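Local coordinates for cadherin-related family member 2 (Mus musculus, PDB 5CYX), which probably forms calcium-dependent heterophilic adhesion complexes with CDHR5 on adjacent microvilli, thereby controlling how microvilli pack at the apical membrane of epithelial cells, at residues Glu18-Gly23 with Val60-Pro65; Leu66-Val71 with Val95-Asp100; Leu218-Ile223 with Gln312-Ser317; Val257-Ser262 with Val300-Lys305. All coordinates share one frame; numbering follows the deposited sequence.

Interaction 1 (Glu18-Gly23 with Val60-Pro65); sequences EDLPVG and VKLASP. With CA (calcium ion), chain C; CA (calcium ion), chain B.
Leu62 is the main bump: its CD2 methyl pushes into a notch formed by the backbone of Leu20 and Pro21 and by the Leu20 side chain. The methyl lies 3.1 Å from Leu20 O, a tight fit, and 3.7 Å from Pro21 O. The two leucines slide past each other in opposite directions, with Leu20 CG 4.1 Å from Leu62 CD2. Val22 is the answering bump on the other segment. Its CG1, anti to the backbone N (chi1 176°), rests over Leu62 O, while CG2 fits against the Pro65 ring, 3.7 Å from Pro65 CG. Just beyond, Gly23 N donates a 2.8 Å hydrogen bond to Leu62 O, the one polar tie between the segments. Gly23 has a positive phi (94°), at which a CB would jam against the preceding carbonyl. The extended Lys61 chain lies over this end, with its CD 3.4 Å from Gly23 O. At the far end Glu18, which takes no part in this packing, bridges two calcium ions through OE2 and OE1. This surface contact packs the loop between strands 13-17 and 25-30 against the end of strand 59-62, which lies between strands 25-30 and 51-53 in its sheet.

Interaction 2 (Leu66-Val71 with Val95-Asp100); sequences LDFETV and VEDRND. With CA (calcium ion), chain C; CA (calcium ion), chain B; CA (calcium ion), chain D.
The calcium-binding linker between cadherin repeats 1 and 2 is built here from two family motifs, the DXE of Asp67-Phe68-Glu69 and the DXNDN motif, of which Asp97-Arg98-Asn99-Asp100 are the first four residues; they meet through shared calcium ions and through Phe68 lying against Asp97. The Glu69 chain bends at chi2 (63°), which brings CD back toward the ions. Its OE1 bridges both, at 2.4 Å from the chain B calcium and 2.7 Å from the chain C calcium, while OE2 adds a second bond to the latter. Asp100 spans the same pair with one oxygen each, OD1 to the chain C ion and OD2 to the chain B ion. Asp67 OD1 joins the chain B site; Asp97 OD1 and Arg98 O join the chain C site, and Glu18 contributes to both. Asn99 OD1 binds the third calcium instead. Beside the chain C site, Asp97 CB sits over one face of the Phe68 ring, 3.8 Å from its centroid, a CH-pi contact, with ring and carboxylate planes stacked 23° apart; Val95 O lies at the ring edge, 3.2 Å from Phe68 CD1. Leu66 CD2 packs on Val95 CG2 at 4.1 Å. Asp97 OD2 is engaged by Thr134, and Pro198 of the second subunit packs on Phe68. Carboxylate oxygens are thus forced together, with Glu69 OE2 only 3.0 Å from Asp97 OD1; such crowding would probably be repulsive without the ions, consistent with a linker that depends on calcium for its shape.

Interaction 3 (Leu218-Ile223 with Gln312-Ser317); sequences LDPRFI and QEAKAS. With CA (calcium ion), chain F.
Ala316 presses its CB against the backbone of Pro220, 3.1 Å from Pro220 O, where the two sheets of the third cadherin repeat's beta sandwich come together. Strand 220-222, the first of the repeat, belongs to one sheet and strand 315-324, the last, to the other; the two short segments run nearly parallel, 21° apart, with their axes 6.3 Å from each other at the closest. The Pro220 ring lies across the peptide joining Ala314 to Lys315, its CD 3.6 Å from Ala314 C. Further along, Phe222 reaches over with CE2, which comes within 4.2 Å of Ala316 CB, while Ala316 O sits at the edge of the ring near its plane. Nearer the linker, Asp219 OD1 rests 3.4 Å from Ala314 CA. The segments share no direct hydrogen bond; water 2 supplies the polar connection, accepting from Lys315 N and donating to Glu313 O and, weakly, to Asp219 OD2. Each strand is held in place by its own sheet. Arg221 and Ile223 make backbone bonds to strand 240-248, whereas Ala314 and Ala316 pair with Glu304 and Ala302. Phe222 also packs on Ala246 and Ala302, which places its ring between the sheets. Just ahead of the strand comes the linker from repeat 2, and Leu218 occupies the last position of its variant DXNDN motif. Its CB points away from residues 312-317, and it binds calcium by its backbone, O lying 2.3 Å from the ion.

Interaction 4 (Val257-Ser262 with Val300-Lys305); sequences VTYSVS and VTATEK. With CA (calcium ion), chain F.
The Tyr259 ring meets Ala302 and Val300 obliquely, its CE2 3.9 Å from Ala302 CB and its CD2 4.2 Å from Val300 CG1, while Val257 CG1 of its own strand stands over one face, offset toward the rim. The ring's hydroxyl is bonded to Ala246 N in the facing sheet. Val257 CG1 also touches Ala302 CB, at 3.6 Å, so these apolar groups lie together on the inward face of the cadherin beta sandwich. The strands themselves are antiparallel neighbours in the sheet of strands 228-231, 315-324, 295-304 and 257-264, with 257-264 at one edge within this chain. Thr258-Thr303 and Ser260-Thr301 are the hydrogen-bonded pairs, each closed by two backbone bonds. The side chains of Thr258, Ser260, Thr301 and Thr303 occupy the other face. Water 5 donates to Thr301 O and is hydrogen-bonded to Ser260 OG and Thr303 OG1. Past the last pair, Val261 with Val300, Ser262 OG and Thr301 OG1 share a short hydrogen bond, 2.5 Å, in which either oxygen could be the donor, and Ser262 OG is also bonded to Gln299. At the linker end, on the same face as Tyr259, the extended Glu304 grips a calcium ion with both carboxylate oxygens, OE1 at 2.4 Å and OE2 at 2.5 Å.

In the fold
Two clusters lie toward opposite ends of the elongated chain: interactions 1 and 2 in repeat 1, interactions 3 and 4 at the linker end of repeat 3, with interactions 2 and 3 about 66 Å apart between centres. Interaction 1 is a surface contact; the other three are partly buried. Glu18 ties interaction 1 to interaction 2 through two shared calcium ions and a probable hydrogen bond to Phe68 N. Interactions 3 and 4 share the chain F calcium and strands 295-304 and 315-324, neighbours in one sheet. Their chemistry differs accordingly: apolar bumps between a loop and a strand end in interaction 1, metal-bridged carboxylates in interaction 2, packing between sheets in interaction 3, and backbone pairing within one sheet in interaction 4.

Interaction 1 (Glu18-Gly23 with Val60-Pro65)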
loop_
_atom_site.group_PDB
_atom_site.type_symbol
_atom_site.label_atom_id
_atom_site.label_comp_id
_atom_site.label_asym_id
_atom_site.label_seq_id
_atom_site.Cartn_x
_atom_site.Cartn_y
_atom_site.Cartn_z
ATOM N N GLU A 18 5.082 -1.253 37.048
ATOM C CA GLU A 18 4.734 0.144 37.199
ATOM C C GLU A 18 3.263 0.358 37.608
ATOM O O GLU A 18 2.947 1.359 38.124
ATOM C CB GLU A 18 5.088 0.932 35.933
ATOM C CG GLU A 18 4.187 0.753 34.705
ATOM C CD GLU A 18 4.337 1.859 33.682
ATOM O OE1 GLU A 18 4.548 3.062 34.070
ATOM O OE2 GLU A 18 4.211 1.583 32.459
ATOM N N ASP A 19 2.388 -0.626 37.407
ATOM C CA ASP A 19 0.978 -0.532 37.877
ATOM C C ASP A 19 0.787 -1.046 39.303
ATOM O O ASP A 19 -0.359 -1.207 39.731
ATOM C CB ASP A 19 0.039 -1.276 36.921
ATOM C CG ASP A 19 0.460 -2.710 36.721
ATOM O OD1 ASP A 19 1.376 -3.125 37.441
ATOM O OD2 ASP A 19 -0.116 -3.437 35.898
ATOM N N LEU A 20 1.875 -1.284 40.047
ATOM C CA LEU A 20 1.792 -1.612 41.466
ATOM C C LEU A 20 1.150 -0.441 42.181
ATOM O O LEU A 20 1.643 0.671 42.091
ATOM C CB LEU A 20 3.133 -1.903 42.110
ATOM C CG LEU A 20 3.145 -2.443 43.546
ATOM C CD1 LEU A 20 2.541 -3.860 43.650
ATOM C CD2 LEU A 20 4.573 -2.488 44.062
ATOM N N PRO A 21 0.013 -0.676 42.834
ATOM C CA PRO A 21 -0.695 0.427 43.508
ATOM C C PRO A 21 0.003 0.922 44.764
ATOM O O PRO A 21 0.588 0.138 45.529
ATOM C CB PRO A 21 -2.040 -0.196 43.922
ATOM C CG PRO A 21 -2.099 -1.512 43.278
ATOM C CD PRO A 21 -0.710 -1.947 42.941
ATOM N N VAL A 22 -0.102 2.208 45.009
ATOM C CA VAL A 22 0.429 2.747 46.226
ATOM C C VAL A 22 -0.263 2.075 47.399
ATOM O O VAL A 22 -1.469 1.934 47.398
ATOM C CB VAL A 22 0.212 4.263 46.319
ATOM C CG1 VAL A 22 0.699 4.751 47.660
ATOM C CG2 VAL A 22 0.987 4.970 45.206
ATOM N N GLY A 23 0.502 1.644 48.389
ATOM C CA GLY A 23 -0.070 0.988 49.564
ATOM C C GLY A 23 -0.103 -0.521 49.482
ATOM O O GLY A 23 -0.318 -1.171 50.490
ATOM N N VAL A 60 7.425 -3.969 53.471
ATOM C CA VAL A 60 7.655 -2.787 52.661
ATOM C C VAL A 60 6.540 -2.567 51.683
ATOM O O VAL A 60 6.369 -3.340 50.749
ATOM C CB VAL A 60 8.978 -2.828 51.864
ATOM C CG1 VAL A 60 9.184 -1.513 51.121
ATOM C CG2 VAL A 60 10.141 -3.137 52.781
ATOM N N LYS A 61 5.816 -1.479 51.890
ATOM C CA LYS A 61 4.770 -1.022 50.982
ATOM C C LYS A 61 5.260 0.057 50.037
ATOM O O LYS A 61 6.145 0.846 50.400
ATOM C CB LYS A 61 3.602 -0.431 51.780
ATOM C CG LYS A 61 2.863 -1.453 52.599
ATOM C CD LYS A 61 1.658 -0.821 53.259
ATOM C CE LYS A 61 0.905 -1.806 54.148
ATOM N NZ LYS A 61 -0.075 -1.032 54.968
ATOM N N LEU A 62 4.648 0.103 48.857
ATOM C CA LEU A 62 4.952 1.111 47.895
ATOM C C LEU A 62 4.326 2.422 48.422
ATOM O O LEU A 62 3.159 2.418 48.756
ATOM C CB LEU A 62 4.357 0.779 46.556
ATOM C CG LEU A 62 4.657 1.800 45.455
ATOM C CD1 LEU A 62 6.124 1.759 45.025
ATOM C CD2 LEU A 62 3.718 1.556 44.276
ATOM N N ALA A 63 5.084 3.510 48.495
ATOM C CA ALA A 63 4.526 4.788 49.112
ATOM C C ALA A 63 4.331 5.944 48.131
ATOM O O ALA A 63 3.862 7.033 48.501
ATOM C CB ALA A 63 5.412 5.231 50.260
ATOM N N SER A 64 4.768 5.744 46.887
ATOM C CA SER A 64 4.581 6.741 45.867
ATOM C C SER A 64 4.508 6.007 44.544
ATOM O O SER A 64 5.134 4.993 44.415
ATOM C CB SER A 64 5.743 7.723 45.899
ATOM O OG SER A 64 5.656 8.602 44.801
ATOM N N PRO A 65 3.728 6.523 43.571
ATOM C CA PRO A 65 3.495 5.801 42.323
ATOM C C PRO A 65 4.762 5.608 41.476
ATOM O O PRO A 65 5.578 6.494 41.384
ATOM C CB PRO A 65 2.459 6.683 41.589
ATOM C CG PRO A 65 1.793 7.486 42.662
ATOM C CD PRO A 65 2.877 7.742 43.660
HETATM CA CA CA C . 3.862 2.308 30.408
HETATM CA CA CA B . 3.357 5.001 33.340
HETATM O O HOH W 1 2.051 6.855 32.380
#

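Interaction 2 (Leu66-Val71 with Val95-Asp100)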
loop_
_atom_site.group_PDB
_atom_site.type_symbol
_atom_site.label_atom_id
_atom_site.label_comp_id
_atom_site.label_asym_id
_atom_site.label_seq_id
_atom_site.Cartn_x
_atom_site.Cartn_y
_atom_site.Cartn_z
ATOM N N LEU A 66 4.897 4.411 40.919
ATOM C CA LEU A 66 5.918 4.045 39.996
ATOM C C LEU A 66 5.474 4.454 38.617
ATOM O O LEU A 66 4.273 4.436 38.330
ATOM C CB LEU A 66 6.072 2.511 39.979
ATOM C CG LEU A 66 6.610 1.842 41.236
ATOM C CD1 LEU A 66 6.684 0.335 41.027
ATOM C CD2 LEU A 66 7.986 2.368 41.600
ATOM N N ASP A 67 6.428 4.759 37.742
ATOM C CA ASP A 67 6.102 5.227 36.407
ATOM C C ASP A 67 7.288 4.992 35.500
ATOM O O ASP A 67 8.281 5.718 35.543
ATOM C CB ASP A 67 5.721 6.751 36.429
ATOM C CG ASP A 67 5.295 7.258 35.046
ATOM O OD1 ASP A 67 4.960 6.457 34.140
ATOM O OD2 ASP A 67 5.337 8.450 34.818
ATOM N N PHE A 68 7.186 3.945 34.697
ATOM C CA PHE A 68 8.226 3.562 33.798
ATOM C C PHE A 68 8.588 4.686 32.849
ATOM O O PHE A 68 9.759 4.881 32.548
ATOM C CB PHE A 68 7.785 2.367 32.964
ATOM C CG PHE A 68 8.818 1.934 31.979
ATOM C CD1 PHE A 68 9.895 1.167 32.400
ATOM C CD2 PHE A 68 8.727 2.283 30.632
ATOM C CE1 PHE A 68 10.846 0.735 31.484
ATOM C CE2 PHE A 68 9.677 1.862 29.722
ATOM C CZ PHE A 68 10.742 1.113 30.160
ATOM N N GLU A 69 7.581 5.425 32.391
ATOM C CA GLU A 69 7.810 6.483 31.410
ATOM C C GLU A 69 8.746 7.610 31.906
ATOM O O GLU A 69 9.433 8.226 31.074
ATOM C CB GLU A 69 6.484 7.080 30.930
ATOM C CG GLU A 69 5.791 6.252 29.869
ATOM C CD GLU A 69 5.366 4.841 30.336
ATOM O OE1 GLU A 69 4.691 4.655 31.345
ATOM O OE2 GLU A 69 5.703 3.876 29.699
ATOM N N THR A 70 8.812 7.844 33.220
ATOM C CA THR A 70 9.741 8.861 33.796
ATOM C C THR A 70 10.925 8.283 34.576
ATOM O O THR A 70 12.030 8.783 34.434
ATOM C CB THR A 70 9.029 9.834 34.735
ATOM O OG1 THR A 70 7.806 9.247 35.141
ATOM C CG2 THR A 70 8.701 11.134 34.046
ATOM N N VAL A 71 10.700 7.271 35.415
ATOM C CA VAL A 71 11.770 6.696 36.223
ATOM C C VAL A 71 11.789 5.166 36.030
ATOM O O VAL A 71 11.187 4.405 36.785
ATOM C CB VAL A 71 11.682 7.090 37.702
ATOM C CG1 VAL A 71 12.914 6.568 38.434
ATOM C CG2 VAL A 71 11.623 8.630 37.872
ATOM N N VAL A 95 11.850 -0.921 37.292
ATOM C CA VAL A 95 10.419 -0.712 37.056
ATOM C C VAL A 95 10.073 -1.285 35.694
ATOM O O VAL A 95 10.692 -0.929 34.704
ATOM C CB VAL A 95 10.038 0.779 37.136
ATOM C CG1 VAL A 95 8.533 0.980 36.949
ATOM C CG2 VAL A 95 10.416 1.342 38.492
ATOM N N GLU A 96 9.134 -2.225 35.636
ATOM C CA GLU A 96 8.687 -2.788 34.362
ATOM C C GLU A 96 7.544 -1.992 33.718
ATOM O O GLU A 96 6.545 -1.607 34.385
ATOM C CB GLU A 96 8.205 -4.226 34.523
ATOM C CG GLU A 96 9.304 -5.240 34.716
ATOM C CD GLU A 96 8.818 -6.684 34.544
ATOM O OE1 GLU A 96 7.642 -6.965 34.913
ATOM O OE2 GLU A 96 9.628 -7.517 34.048
ATOM N N ASP A 97 7.658 -1.835 32.409
ATOM C CA ASP A 97 6.674 -1.152 31.605
ATOM C C ASP A 97 5.357 -1.942 31.626
ATOM O O ASP A 97 5.367 -3.200 31.557
ATOM C CB ASP A 97 7.162 -0.999 30.137
ATOM C CG ASP A 97 6.304 -0.005 29.321
ATOM O OD1 ASP A 97 5.610 0.868 29.914
ATOM O OD2 ASP A 97 6.288 -0.145 28.069
ATOM N N ARG A 98 4.248 -1.206 31.762
ATOM C CA ARG A 98 2.891 -1.813 31.522
ATOM C C ARG A 98 2.091 -0.891 30.563
ATOM O O ARG A 98 2.437 0.333 30.376
ATOM C CB ARG A 98 2.176 -2.024 32.835
ATOM C CG ARG A 98 2.811 -3.063 33.745
ATOM C CD ARG A 98 2.354 -4.437 33.338
ATOM N NE ARG A 98 2.978 -5.498 34.111
ATOM C CZ ARG A 98 4.150 -6.055 33.867
ATOM N NH1 ARG A 98 4.573 -7.035 34.640
ATOM N NH2 ARG A 98 4.925 -5.657 32.869
ATOM N N ASN A 99 1.075 -1.451 29.911
ATOM C CA ASN A 99 0.315 -0.695 28.940
ATOM C C ASN A 99 -0.705 0.258 29.604
ATOM O O ASN A 99 -1.932 -0.023 29.604
ATOM C CB ASN A 99 -0.363 -1.600 27.947
ATOM C CG ASN A 99 -0.850 -0.881 26.749
ATOM O OD1 ASN A 99 -0.551 0.296 26.548
ATOM N ND2 ASN A 99 -1.629 -1.556 25.959
ATOM N N ASP A 100 -0.185 1.367 30.146
ATOM C CA ASP A 100 -1.013 2.410 30.770
ATOM C C ASP A 100 -1.046 3.666 29.916
ATOM O O ASP A 100 -1.576 4.649 30.372
ATOM C CB ASP A 100 -0.469 2.780 32.174
ATOM C CG ASP A 100 1.040 3.239 32.129
ATOM O OD1 ASP A 100 1.736 3.038 31.117
ATOM O OD2 ASP A 100 1.521 3.853 33.080
HETATM CA CA CA C . 3.862 2.308 30.408
HETATM CA CA CA B . 3.357 5.001 33.340
HETATM CA CA CA D . -0.029 1.979 25.046
HETATM O O HOH W 1 2.051 6.855 32.380
#

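Interaction 3 (Leu218-Ile223 with Gln312-Ser317)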
loop_
_atom_site.group_PDB
_atom_site.type_symbol
_atom_site.label_atom_id
_atom_site.label_comp_id
_atom_site.label_asym_id
_atom_site.label_seq_id
_atom_site.Cartn_x
_atom_site.Cartn_y
_atom_site.Cartn_z
ATOM N N LEU A 218 -16.238 15.651 -18.124
ATOM C CA LEU A 218 -17.538 15.240 -18.572
ATOM C C LEU A 218 -17.963 16.229 -19.634
ATOM O O LEU A 218 -17.799 17.474 -19.484
ATOM C CB LEU A 218 -18.508 15.224 -17.396
ATOM C CG LEU A 218 -18.220 14.193 -16.307
ATOM C CD1 LEU A 218 -19.128 14.434 -15.122
ATOM C CD2 LEU A 218 -18.461 12.782 -16.850
ATOM N N ASP A 219 -18.517 15.693 -20.716
ATOM C CA ASP A 219 -18.960 16.518 -21.830
ATOM C C ASP A 219 -20.234 17.301 -21.459
ATOM O O ASP A 219 -20.927 16.932 -20.515
ATOM C CB ASP A 219 -19.195 15.654 -23.093
ATOM C CG ASP A 219 -17.880 15.196 -23.767
ATOM O OD1 ASP A 219 -16.792 15.756 -23.482
ATOM O OD2 ASP A 219 -17.948 14.265 -24.595
ATOM N N PRO A 220 -20.530 18.388 -22.195
ATOM C CA PRO A 220 -21.798 19.113 -22.027
ATOM C C PRO A 220 -23.018 18.355 -22.532
ATOM O O PRO A 220 -22.889 17.547 -23.442
ATOM C CB PRO A 220 -21.598 20.349 -22.889
ATOM C CG PRO A 220 -20.682 19.882 -23.957
ATOM C CD PRO A 220 -19.709 18.971 -23.270
ATOM N N ARG A 221 -24.190 18.640 -21.964
ATOM C CA ARG A 221 -25.461 18.002 -22.368
ATOM C C ARG A 221 -26.560 19.007 -22.670
ATOM O O ARG A 221 -26.846 19.898 -21.867
ATOM C CB ARG A 221 -25.973 17.105 -21.256
ATOM C CG ARG A 221 -25.236 15.800 -21.151
ATOM C CD ARG A 221 -25.609 15.100 -19.856
ATOM N NE ARG A 221 -25.702 13.649 -20.034
ATOM C CZ ARG A 221 -26.691 12.996 -20.662
ATOM N NH1 ARG A 221 -26.630 11.671 -20.758
ATOM N NH2 ARG A 221 -27.725 13.640 -21.210
ATOM N N PHE A 222 -27.213 18.827 -23.804
ATOM C CA PHE A 222 -28.365 19.646 -24.142
ATOM C C PHE A 222 -29.493 19.462 -23.129
ATOM O O PHE A 222 -29.657 18.398 -22.556
ATOM C CB PHE A 222 -28.852 19.324 -25.548
ATOM C CG PHE A 222 -27.950 19.857 -26.611
ATOM C CD1 PHE A 222 -28.089 21.167 -27.060
ATOM C CD2 PHE A 222 -26.938 19.065 -27.143
ATOM C CE1 PHE A 222 -27.249 21.664 -28.029
ATOM C CE2 PHE A 222 -26.075 19.576 -28.105
ATOM C CZ PHE A 222 -26.239 20.869 -28.552
ATOM N N ILE A 223 -30.245 20.528 -22.906
ATOM C CA ILE A 223 -31.347 20.539 -21.948
ATOM C C ILE A 223 -32.517 19.650 -22.395
ATOM O O ILE A 223 -33.151 19.018 -21.564
ATOM C CB ILE A 223 -31.807 22.016 -21.708
ATOM C CG1 ILE A 223 -30.699 22.802 -20.998
ATOM C CG2 ILE A 223 -33.103 22.101 -20.910
ATOM C CD1 ILE A 223 -30.107 22.114 -19.781
ATOM N N GLN A 312 -8.380 18.015 -24.909
ATOM C CA GLN A 312 -9.275 17.980 -26.063
ATOM C C GLN A 312 -10.557 18.766 -25.820
ATOM O O GLN A 312 -10.877 19.124 -24.696
ATOM C CB GLN A 312 -9.661 16.545 -26.379
ATOM C CG GLN A 312 -8.492 15.598 -26.594
ATOM C CD GLN A 312 -8.923 14.143 -26.507
ATOM O OE1 GLN A 312 -8.831 13.403 -27.484
ATOM N NE2 GLN A 312 -9.419 13.727 -25.332
ATOM N N GLU A 313 -11.304 18.960 -26.897
ATOM C CA GLU A 313 -12.611 19.606 -26.855
ATOM C C GLU A 313 -13.680 18.730 -26.218
ATOM O O GLU A 313 -13.769 17.554 -26.506
ATOM C CB GLU A 313 -13.074 20.008 -28.246
ATOM C CG GLU A 313 -12.138 20.989 -28.903
ATOM C CD GLU A 313 -12.731 21.643 -30.115
ATOM O OE1 GLU A 313 -13.589 21.032 -30.772
ATOM O OE2 GLU A 313 -12.335 22.792 -30.402
ATOM N N ALA A 314 -14.465 19.347 -25.331
ATOM C CA ALA A 314 -15.598 18.730 -24.678
ATOM C C ALA A 314 -16.800 19.248 -25.430
ATOM O O ALA A 314 -17.115 20.449 -25.352
ATOM C CB ALA A 314 -15.646 19.141 -23.215
ATOM N N LYS A 315 -17.450 18.338 -26.157
ATOM C CA LYS A 315 -18.489 18.655 -27.134
ATOM C C LYS A 315 -19.681 17.745 -27.007
ATOM O O LYS A 315 -19.581 16.648 -26.482
ATOM C CB LYS A 315 -17.979 18.451 -28.562
ATOM C CG LYS A 315 -16.765 19.287 -28.965
ATOM C CD LYS A 315 -16.389 19.011 -30.421
ATOM C CE LYS A 315 -15.724 17.651 -30.570
ATOM N NZ LYS A 315 -15.607 17.280 -32.004
ATOM N N ALA A 316 -20.791 18.192 -27.561
ATOM C CA ALA A 316 -21.964 17.343 -27.790
ATOM C C ALA A 316 -22.707 17.917 -28.968
ATOM O O ALA A 316 -22.551 19.107 -29.292
ATOM C CB ALA A 316 -22.861 17.298 -26.567
ATOM N N SER A 317 -23.501 17.075 -29.620
ATOM C CA SER A 317 -24.209 17.490 -30.814
ATOM C C SER A 317 -25.631 16.972 -30.873
ATOM O O SER A 317 -25.966 15.978 -30.243
ATOM C CB SER A 317 -23.444 17.046 -32.058
ATOM O OG SER A 317 -23.364 15.642 -32.101
HETATM CA CA CA F . -17.042 19.570 -18.861
HETATM O O HOH W 2 -16.253 15.536 -26.540
HETATM O O HOH W 3 -14.860 18.686 -19.828
HETATM O O HOH W 4 -15.892 21.335 -17.522
#

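Interaction 4 (Val257-Ser262 with Val300-Lys305)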
loop_
_atom_site.group_PDB
_atom_site.type_symbol
_atom_site.label_atom_id
_atom_site.label_comp_id
_atom_site.label_asym_id
_atom_site.label_seq_id
_atom_site.Cartn_x
_atom_site.Cartn_y
_atom_site.Cartn_z
ATOM N N VAL A 257 -20.443 27.503 -22.493
ATOM C CA VAL A 257 -20.575 26.735 -23.723
ATOM C C VAL A 257 -20.817 27.635 -24.928
ATOM O O VAL A 257 -21.574 28.586 -24.824
ATOM C CB VAL A 257 -21.728 25.705 -23.602
ATOM C CG1 VAL A 257 -21.994 25.065 -24.935
ATOM C CG2 VAL A 257 -21.377 24.671 -22.566
ATOM N N THR A 258 -20.186 27.314 -26.061
ATOM C CA THR A 258 -20.511 27.943 -27.334
ATOM C C THR A 258 -21.070 26.918 -28.292
ATOM O O THR A 258 -21.047 25.728 -28.019
ATOM C CB THR A 258 -19.312 28.647 -27.967
ATOM O OG1 THR A 258 -18.295 27.693 -28.248
ATOM C CG2 THR A 258 -18.762 29.659 -27.038
ATOM N N TYR A 259 -21.604 27.393 -29.409
ATOM C CA TYR A 259 -22.386 26.555 -30.319
ATOM C C TYR A 259 -21.928 26.853 -31.726
ATOM O O TYR A 259 -21.464 27.925 -32.005
ATOM C CB TYR A 259 -23.890 26.882 -30.194
ATOM C CG TYR A 259 -24.402 26.792 -28.764
ATOM C CD1 TYR A 259 -24.344 27.884 -27.877
ATOM C CD2 TYR A 259 -24.924 25.625 -28.298
ATOM C CE1 TYR A 259 -24.799 27.765 -26.556
ATOM C CE2 TYR A 259 -25.370 25.505 -27.006
ATOM C CZ TYR A 259 -25.332 26.549 -26.143
ATOM O OH TYR A 259 -25.797 26.299 -24.871
ATOM N N SER A 260 -22.044 25.882 -32.611
ATOM C CA SER A 260 -21.873 26.093 -34.054
ATOM C C SER A 260 -22.793 25.093 -34.764
ATOM O O SER A 260 -23.150 24.088 -34.196
ATOM C CB SER A 260 -20.416 25.879 -34.470
ATOM O OG SER A 260 -19.957 24.604 -34.023
ATOM N N VAL A 261 -23.212 25.451 -35.967
ATOM C CA VAL A 261 -23.961 24.596 -36.839
ATOM C C VAL A 261 -22.909 23.771 -37.558
ATOM O O VAL A 261 -22.095 24.306 -38.325
ATOM C CB VAL A 261 -24.803 25.387 -37.846
ATOM C CG1 VAL A 261 -25.511 24.432 -38.805
ATOM C CG2 VAL A 261 -25.818 26.222 -37.095
ATOM N N SER A 262 -22.920 22.476 -37.259
ATOM C CA SER A 262 -21.930 21.528 -37.764
ATOM C C SER A 262 -22.385 20.862 -39.067
ATOM O O SER A 262 -21.565 20.271 -39.775
ATOM C CB SER A 262 -21.629 20.469 -36.688
ATOM O OG SER A 262 -22.773 20.188 -35.889
ATOM N N VAL A 300 -26.544 21.037 -34.458
ATOM C CA VAL A 300 -25.907 21.968 -33.564
ATOM C C VAL A 300 -24.914 21.226 -32.663
ATOM O O VAL A 300 -25.233 20.192 -32.038
ATOM C CB VAL A 300 -26.951 22.730 -32.723
ATOM C CG1 VAL A 300 -26.281 23.574 -31.648
ATOM C CG2 VAL A 300 -27.789 23.621 -33.623
ATOM N N THR A 301 -23.715 21.798 -32.598
ATOM C CA THR A 301 -22.624 21.279 -31.794
ATOM C C THR A 301 -22.355 22.313 -30.714
ATOM O O THR A 301 -22.252 23.488 -31.020
ATOM C CB THR A 301 -21.364 21.073 -32.656
ATOM O OG1 THR A 301 -21.632 20.052 -33.620
ATOM C CG2 THR A 301 -20.169 20.666 -31.825
ATOM N N ALA A 302 -22.312 21.856 -29.463
ATOM C CA ALA A 302 -21.990 22.664 -28.306
ATOM C C ALA A 302 -20.607 22.253 -27.857
ATOM O O ALA A 302 -20.326 21.082 -27.746
ATOM C CB ALA A 302 -22.999 22.415 -27.193
ATOM N N THR A 303 -19.761 23.229 -27.571
ATOM C CA THR A 303 -18.368 23.005 -27.200
ATOM C C THR A 303 -18.063 23.880 -25.979
ATOM O O THR A 303 -18.343 25.086 -25.982
ATOM C CB THR A 303 -17.423 23.411 -28.354
ATOM O OG1 THR A 303 -17.845 22.793 -29.574
ATOM C CG2 THR A 303 -16.011 23.016 -28.072
ATOM N N GLU A 304 -17.495 23.270 -24.943
ATOM C CA GLU A 304 -17.044 23.995 -23.775
ATOM C C GLU A 304 -15.906 24.907 -24.181
ATOM O O GLU A 304 -15.207 24.649 -25.149
ATOM C CB GLU A 304 -16.640 23.047 -22.652
ATOM C CG GLU A 304 -17.846 22.303 -22.093
ATOM C CD GLU A 304 -17.531 21.273 -21.025
ATOM O OE1 GLU A 304 -16.459 21.300 -20.417
ATOM O OE2 GLU A 304 -18.403 20.455 -20.715
ATOM N N LYS A 305 -15.728 25.988 -23.452
ATOM C CA LYS A 305 -14.726 26.968 -23.838
ATOM C C LYS A 305 -13.328 26.502 -23.513
ATOM O O LYS A 305 -12.409 26.792 -24.247
ATOM C CB LYS A 305 -15.022 28.323 -23.212
ATOM C CG LYS A 305 -16.174 29.034 -23.923
ATOM C CD LYS A 305 -16.244 30.536 -23.633
ATOM C CE LYS A 305 -15.199 31.332 -24.389
ATOM N NZ LYS A 305 -15.254 32.768 -23.982
HETATM CA CA CA F . -17.042 19.570 -18.861
HETATM O O HOH W 5 -19.504 24.264 -31.102
HETATM O O HOH W 3 -14.860 18.686 -19.828
HETATM O O HOH W 4 -15.892 21.335 -17.522
#